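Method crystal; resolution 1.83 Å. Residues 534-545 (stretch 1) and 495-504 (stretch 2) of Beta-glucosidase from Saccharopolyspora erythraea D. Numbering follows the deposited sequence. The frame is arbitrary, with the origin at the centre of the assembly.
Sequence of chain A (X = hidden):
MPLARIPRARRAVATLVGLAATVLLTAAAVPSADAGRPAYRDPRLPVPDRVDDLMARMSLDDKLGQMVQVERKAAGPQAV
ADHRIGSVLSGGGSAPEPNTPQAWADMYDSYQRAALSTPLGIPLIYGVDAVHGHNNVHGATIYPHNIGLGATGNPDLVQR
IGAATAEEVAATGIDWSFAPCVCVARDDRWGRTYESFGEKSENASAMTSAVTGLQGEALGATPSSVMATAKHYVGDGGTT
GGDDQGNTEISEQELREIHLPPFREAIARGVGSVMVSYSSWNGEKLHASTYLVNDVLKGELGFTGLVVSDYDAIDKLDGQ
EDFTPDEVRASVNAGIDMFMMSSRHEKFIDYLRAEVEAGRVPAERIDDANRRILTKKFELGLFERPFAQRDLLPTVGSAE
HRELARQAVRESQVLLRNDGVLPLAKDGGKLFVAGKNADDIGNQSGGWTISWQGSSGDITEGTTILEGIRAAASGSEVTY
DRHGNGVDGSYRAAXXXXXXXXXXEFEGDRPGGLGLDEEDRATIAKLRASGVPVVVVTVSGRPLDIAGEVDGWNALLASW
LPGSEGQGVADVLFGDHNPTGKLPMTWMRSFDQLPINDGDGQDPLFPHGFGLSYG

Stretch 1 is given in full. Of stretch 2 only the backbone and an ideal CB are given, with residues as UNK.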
ATOM      1  N   VAL A 534     -29.619  16.049   4.875  1.00 19.44           N
ATOM      2  CA  VAL A 534     -28.742  14.927   5.202  1.00 15.21           C
ATOM      3  C   VAL A 534     -27.556  14.903   4.241  1.00 12.60           C
ATOM      4  O   VAL A 534     -27.733  14.834   3.017  1.00 15.56           O
ATOM      5  CB  VAL A 534     -29.493  13.586   5.180  1.00 16.57           C
ATOM      6  CG1 VAL A 534     -28.537  12.441   5.503  1.00 16.98           C
ATOM      7  CG2 VAL A 534     -30.640  13.607   6.186  1.00 14.55           C
ATOM      8  N   VAL A 535     -26.360  14.945   4.814  1.00 16.57           N
ATOM      9  CA  VAL A 535     -25.089  14.814   4.113  1.00 13.40           C
ATOM     10  C   VAL A 535     -24.586  13.404   4.362  1.00 14.80           C
ATOM     11  O   VAL A 535     -24.359  13.016   5.514  1.00 15.28           O
ATOM     12  CB  VAL A 535     -24.065  15.842   4.624  1.00 17.15           C
ATOM     13  CG1 VAL A 535     -22.699  15.647   3.948  1.00 16.16           C
ATOM     14  CG2 VAL A 535     -24.582  17.270   4.434  1.00 16.28           C
ATOM     15  N   VAL A 536     -24.394  12.632   3.304  1.00 16.46           N
ATOM     16  CA  VAL A 536     -23.865  11.285   3.444  1.00 14.64           C
ATOM     17  C   VAL A 536     -22.393  11.298   3.053  1.00 13.39           C
ATOM     18  O   VAL A 536     -22.007  11.873   2.026  1.00 10.20           O
ATOM     19  CB  VAL A 536     -24.676  10.274   2.614  1.00 17.65           C
ATOM     20  CG1 VAL A 536     -23.997   8.915   2.628  1.00 11.10           C
ATOM     21  CG2 VAL A 536     -26.109  10.175   3.185  1.00 13.00           C
ATOM     22  N   VAL A 537     -21.567  10.685   3.887  1.00 11.81           N
ATOM     23  CA  VAL A 537     -20.131  10.624   3.677  1.00 11.88           C
ATOM     24  C   VAL A 537     -19.743   9.156   3.637  1.00 11.57           C
ATOM     25  O   VAL A 537     -19.968   8.430   4.610  1.00 15.42           O
ATOM     26  CB  VAL A 537     -19.371  11.368   4.787  1.00  9.16           C
ATOM     27  CG1 VAL A 537     -17.870  11.332   4.510  1.00 12.79           C
ATOM     28  CG2 VAL A 537     -19.876  12.799   4.896  1.00 10.82           C
ATOM     29  N   THR A 538     -19.196   8.703   2.507  1.00 11.41           N
ATOM     30  CA  THR A 538     -18.787   7.309   2.392  1.00 11.14           C
ATOM     31  C   THR A 538     -17.318   7.201   2.783  1.00 13.46           C
ATOM     32  O   THR A 538     -16.455   7.853   2.184  1.00 13.45           O
ATOM     33  CB  THR A 538     -19.019   6.737   0.985  1.00 11.41           C
ATOM     34  OG1 THR A 538     -18.339   7.524  -0.003  1.00 15.41           O
ATOM     35  CG2 THR A 538     -20.519   6.665   0.665  1.00 10.05           C
ATOM     36  N   VAL A 539     -17.048   6.419   3.817  1.00 10.49           N
ATOM     37  CA  VAL A 539     -15.696   5.992   4.158  1.00 11.41           C
ATOM     38  C   VAL A 539     -15.585   4.562   3.655  1.00 12.66           C
ATOM     39  O   VAL A 539     -16.188   3.648   4.227  1.00 12.20           O
ATOM     40  CB  VAL A 539     -15.427   6.096   5.665  1.00  9.09           C
ATOM     41  CG1 VAL A 539     -14.083   5.418   6.039  1.00 10.16           C
ATOM     42  CG2 VAL A 539     -15.398   7.543   6.083  1.00  8.89           C
ATOM     43  N   SER A 540     -14.841   4.367   2.568  1.00 10.30           N
ATOM     44  CA  SER A 540     -14.839   3.076   1.893  1.00 10.30           C
ATOM     45  C   SER A 540     -13.580   2.952   1.058  1.00 12.88           C
ATOM     46  O   SER A 540     -12.949   3.949   0.710  1.00 13.21           O
ATOM     47  CB  SER A 540     -16.067   2.922   0.991  1.00 11.85           C
ATOM     48  OG  SER A 540     -16.022   3.854  -0.079  1.00 12.30           O
ATOM     49  N   GLY A 541     -13.249   1.717   0.698  1.00 10.72           N
ATOM     50  CA  GLY A 541     -12.113   1.490  -0.174  1.00 12.64           C
ATOM     51  C   GLY A 541     -12.414   1.484  -1.659  1.00  8.88           C
ATOM     52  O   GLY A 541     -11.522   1.199  -2.465  1.00 11.19           O
ATOM     53  N   ARG A 542     -13.630   1.831  -2.056  1.00 13.08           N
ATOM     54  CA  ARG A 542     -14.067   1.625  -3.430  1.00 12.97           C
ATOM     55  C   ARG A 542     -15.443   2.252  -3.584  1.00 12.60           C
ATOM     56  O   ARG A 542     -16.092   2.546  -2.574  1.00 12.64           O
ATOM     57  CB  ARG A 542     -14.136   0.136  -3.740  1.00 11.19           C
ATOM     58  CG  ARG A 542     -14.945  -0.617  -2.690  1.00 14.53           C
ATOM     59  CD  ARG A 542     -14.879  -2.120  -2.885  1.00 14.59           C
ATOM     60  NE  ARG A 542     -14.835  -2.794  -1.593  1.00 14.69           N
ATOM     61  CZ  ARG A 542     -14.529  -4.074  -1.416  1.00 15.76           C
ATOM     62  NH1 ARG A 542     -14.234  -4.855  -2.463  1.00 15.67           N
ATOM     63  NH2 ARG A 542     -14.491  -4.567  -0.184  1.00 11.72           N
ATOM     64  N   PRO A 543     -15.930   2.455  -4.805  1.00 11.19           N
ATOM     65  CA  PRO A 543     -17.351   2.779  -4.971  1.00 11.66           C
ATOM     66  C   PRO A 543     -18.213   1.731  -4.279  1.00 11.38           C
ATOM     67  O   PRO A 543     -17.856   0.552  -4.210  1.00 15.25           O
ATOM     68  CB  PRO A 543     -17.548   2.758  -6.495  1.00 12.63           C
ATOM     69  CG  PRO A 543     -16.168   3.050  -7.049  1.00 13.11           C
ATOM     70  CD  PRO A 543     -15.222   2.355  -6.099  1.00 11.55           C
ATOM     71  N   LEU A 544     -19.344   2.184  -3.736  1.00 14.61           N
ATOM     72  CA  LEU A 544     -20.347   1.309  -3.150  1.00 13.42           C
ATOM     73  C   LEU A 544     -21.643   1.449  -3.934  1.00 11.81           C
ATOM     74  O   LEU A 544     -21.901   2.483  -4.554  1.00 13.57           O
ATOM     75  CB  LEU A 544     -20.593   1.641  -1.667  1.00 11.19           C
ATOM     76  CG  LEU A 544     -19.398   1.511  -0.730  1.00 15.60           C
ATOM     77  CD1 LEU A 544     -19.835   1.840   0.713  1.00 17.92           C
ATOM     78  CD2 LEU A 544     -18.751   0.125  -0.817  1.00 11.18           C
ATOM     79  N   ASP A 545     -22.459   0.400  -3.896  1.00 13.43           N
ATOM     80  CA  ASP A 545     -23.679   0.322  -4.703  1.00 13.80           C
ATOM     81  C   ASP A 545     -24.789   1.110  -4.010  1.00 16.99           C
ATOM     82  O   ASP A 545     -25.448   0.606  -3.099  1.00 18.68           O
ATOM     83  CB  ASP A 545     -24.060  -1.137  -4.902  1.00 15.03           C
ATOM     84  CG  ASP A 545     -25.110  -1.332  -5.979  1.00 17.72           C
ATOM     85  OD1 ASP A 545     -25.482  -0.350  -6.662  1.00 17.25           O
ATOM     86  OD2 ASP A 545     -25.546  -2.487  -6.148  1.00 22.35           O
ATOM     87  N   UNK A 495     -25.180  14.660   9.406  1.00 15.55           N
ATOM     88  CA  UNK A 495     -24.070  14.084   8.651  1.00 14.17           C
ATOM     89  C   UNK A 495     -23.978  12.609   9.010  1.00 13.43           C
ATOM     90  O   UNK A 495     -23.799  12.262  10.182  1.00 16.81           O
ATOM     91  CB  UNK A 495     -22.754  14.808   8.944  1.00 14.17           C
ATOM     92  N   UNK A 496     -24.076  11.743   8.005  1.00 12.22           N
ATOM     93  CA  UNK A 496     -24.028  10.300   8.204  1.00 13.40           C
ATOM     94  C   UNK A 496     -22.747   9.779   7.564  1.00 12.80           C
ATOM     95  O   UNK A 496     -22.633   9.743   6.337  1.00 13.52           O
ATOM     96  CB  UNK A 496     -25.261   9.613   7.615  1.00 13.40           C
ATOM     97  N   UNK A 497     -21.789   9.377   8.390  1.00 12.15           N
ATOM     98  CA  UNK A 497     -20.508   8.874   7.908  1.00 11.29           C
ATOM     99  C   UNK A 497     -20.605   7.356   7.942  1.00 13.06           C
ATOM    100  O   UNK A 497     -20.500   6.740   9.003  1.00 12.38           O
ATOM    101  CB  UNK A 497     -19.336   9.388   8.746  1.00 11.29           C
ATOM    102  N   UNK A 498     -20.795   6.753   6.765  1.00 10.88           N
ATOM    103  CA  UNK A 498     -21.092   5.333   6.635  1.00 11.92           C
ATOM    104  C   UNK A 498     -19.989   4.654   5.822  1.00 12.71           C
ATOM    105  O   UNK A 498     -18.955   5.266   5.528  1.00 13.79           O
ATOM    106  CB  UNK A 498     -22.458   5.121   5.980  1.00 11.92           C
ATOM    107  N   UNK A 499     -20.183   3.380   5.463  1.00 14.00           N
ATOM    108  CA  UNK A 499     -19.293   2.700   4.536  1.00 13.98           C
ATOM    109  C   UNK A 499     -18.711   1.419   5.126  1.00 17.60           C
ATOM    110  O   UNK A 499     -19.367   0.710   5.898  1.00 15.12           O
ATOM    111  CB  UNK A 499     -18.160   3.640   4.118  1.00 13.98           C
ATOM    112  N   UNK A 500     -17.468   1.125   4.745  1.00 11.50           N
ATOM    113  CA  UNK A 500     -16.875  -0.164   5.066  1.00 10.54           C
ATOM    114  C   UNK A 500     -16.070  -0.105   6.358  1.00 12.58           C
ATOM    115  O   UNK A 500     -15.642   0.960   6.801  1.00 13.00           O
ATOM    116  CB  UNK A 500     -15.984  -0.636   3.915  1.00 10.54           C
ATOM    117  N   UNK A 501     -15.862  -1.274   6.951  1.00 11.41           N
ATOM    118  CA  UNK A 501     -14.888  -1.503   8.008  1.00 12.40           C
ATOM    119  C   UNK A 501     -13.605  -2.072   7.400  1.00 15.09           C
ATOM    120  O   UNK A 501     -13.588  -2.473   6.229  1.00 14.16           O
ATOM    121  CB  UNK A 501     -15.451  -2.446   9.073  1.00 12.40           C
ATOM    122  N   UNK A 502     -12.497  -2.090   8.149  1.00 13.65           N
ATOM    123  CA  UNK A 502     -11.193  -2.368   7.524  1.00 11.19           C
ATOM    124  C   UNK A 502     -11.041  -3.801   7.026  1.00 13.89           C
ATOM    125  O   UNK A 502     -11.556  -4.753   7.617  1.00 15.28           O
ATOM    126  CB  UNK A 502     -10.072  -2.069   8.521  1.00 11.19           C
ATOM    127  N   UNK A 503     -10.296  -3.943   5.930  1.00 12.93           N
ATOM    128  CA  UNK A 503      -9.967  -5.250   5.370  1.00 13.22           C
ATOM    129  C   UNK A 503      -8.687  -5.118   4.552  1.00 11.71           C
ATOM    130  O   UNK A 503      -8.251  -4.014   4.221  1.00 16.78           O
ATOM    131  CB  UNK A 503     -11.113  -5.791   4.513  1.00 13.22           C
ATOM    132  N   UNK A 504      -8.113  -6.265   4.189  1.00 14.17           N
ATOM    133  CA  UNK A 504      -6.965  -6.282   3.292  1.00 12.82           C
ATOM    134  C   UNK A 504      -6.959  -7.581   2.503  1.00 14.19           C
ATOM    135  O   UNK A 504      -7.343  -8.633   3.018  1.00 14.59           O
ATOM    136  CB  UNK A 504      -5.658  -6.116   4.070  1.00 12.82           C
TER

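Positions 495 to 499 form a strand that runs parallel to strand 534-539.

Position 495 pairs with Val-535, and its CB lies on the same face of the sheet as Val-535 and Val-537. Both are apolar, which suits a branched or long aliphatic residue. It is Ile-495. Its CG2 lies 3.9 Å from CG2 of Val-537.

Position 496 points to the other face, beside Val-536. The ideal CB is 4.5 Å from Val-536 CG2, so a small or medium apolar residue would suit. It is Ala-496. Its N donates to Val-535 O (2.8 Å), and its O accepts from Val-537 N (2.8 Å).

Position 497 returns to the face of Val-537 and Val-539. Valine, isoleucine or leucine would all be reasonable. It is Val-497, with CG1 3.6 Å from Val-539 CG2 and 4.2 Å from Val-537 CG1.

Position 498 shares its face with Val-536 and Thr-538. The methyls of both favour an apolar residue, and a beta-branched one fits a strand. It is Val-498, whose CG2 is 4.0 Å from Val-536 CG1. Its N donates to Val-537 O (2.9 Å), and its O accepts from Val-539 N (2.8 Å).

Position 499 has phi 124° and psi -146°. A CB built to normal geometry would fall 2.0 Å from Val-539 O and would also jam against the preceding carbonyl. Only glycine suits, and it is Gly-499. Its CA approaches Val-539 O at 3.3 Å, a CA-H...O contact.

Position 500 has its CB sideways to stretch 1, but a longer chain can reach the N of Gly-541 and the guanidinium of Arg-542. A donor and a positive charge together favour an acid; glutamate has the reach, and glutamine could offer an acceptor without the charge. It is Glu-500. OE1 accepts from Gly-541 N (2.7 Å). OE2 forms a salt bridge with Arg-542 NE (2.9 Å), at the edge of the guanidinium, and also accepts from Arg-542 NH2 (3.0 Å).

Positions 501 and 502 leave the contact. Stretch 1 sets no preference, and the residues are Thr-501 and Pro-502.

Position 503 points back toward stretch 1 from a distance: short residues would miss it, while long or aromatic ones could reach Gly-541 or Arg-542. It is Tyr-503. Its OH lies 3.6 Å from Gly-541 CA and donates to Glu-500 OE1 (2.6 Å), which helps hold that carboxylate.

Position 504 is out of reach, and many residues would do. It is Ala-504.

Stretch 2 495-504: IAVVGETPYA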
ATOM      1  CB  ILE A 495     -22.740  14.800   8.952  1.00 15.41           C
ATOM      2  CG1 ILE A 495     -22.878  16.297   8.684  1.00 14.80           C
ATOM      3  CG2 ILE A 495     -21.590  14.193   8.122  1.00 14.77           C
ATOM      4  CD1 ILE A 495     -21.823  17.123   9.386  1.00 16.11           C
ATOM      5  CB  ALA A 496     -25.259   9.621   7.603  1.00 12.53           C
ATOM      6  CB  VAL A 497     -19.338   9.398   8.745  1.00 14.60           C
ATOM      7  CG1 VAL A 497     -18.018   9.106   8.034  1.00 12.75           C
ATOM      8  CG2 VAL A 497     -19.492  10.891   8.976  1.00 10.71           C
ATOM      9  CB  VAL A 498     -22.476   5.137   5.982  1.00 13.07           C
ATOM     10  CG1 VAL A 498     -23.589   5.792   6.834  1.00 14.19           C
ATOM     11  CG2 VAL A 498     -22.481   5.720   4.582  1.00  9.63           C
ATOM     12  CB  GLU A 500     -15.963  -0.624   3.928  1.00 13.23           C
ATOM     13  CG  GLU A 500     -16.605  -0.573   2.556  1.00 13.62           C
ATOM     14  CD  GLU A 500     -15.696  -1.163   1.488  1.00 15.69           C
ATOM     15  OE1 GLU A 500     -14.703  -0.507   1.105  1.00 15.52           O
ATOM     16  OE2 GLU A 500     -15.974  -2.303   1.058  1.00 15.80           O
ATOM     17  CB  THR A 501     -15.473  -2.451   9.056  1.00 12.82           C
ATOM     18  OG1 THR A 501     -15.888  -3.658   8.420  1.00 14.72           O
ATOM     19  CG2 THR A 501     -16.682  -1.795   9.765  1.00 17.51           C
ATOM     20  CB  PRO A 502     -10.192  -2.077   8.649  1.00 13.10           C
ATOM     21  CG  PRO A 502     -10.901  -1.093   9.551  1.00 13.84           C
ATOM     22  CD  PRO A 502     -12.338  -1.523   9.508  1.00 12.59           C
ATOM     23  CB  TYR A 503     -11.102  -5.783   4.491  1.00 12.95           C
ATOM     24  CG  TYR A 503     -11.518  -4.784   3.436  1.00 11.83           C
ATOM     25  CD1 TYR A 503     -10.816  -4.673   2.237  1.00 10.68           C
ATOM     26  CD2 TYR A 503     -12.598  -3.931   3.651  1.00 11.08           C
ATOM     27  CE1 TYR A 503     -11.182  -3.748   1.275  1.00 13.03           C
ATOM     28  CE2 TYR A 503     -12.975  -3.003   2.698  1.00 11.65           C
ATOM     29  CZ  TYR A 503     -12.260  -2.917   1.509  1.00 14.69           C
ATOM     30  OH  TYR A 503     -12.619  -1.989   0.566  1.00 11.19           O
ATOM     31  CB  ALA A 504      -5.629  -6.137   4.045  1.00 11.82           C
TER
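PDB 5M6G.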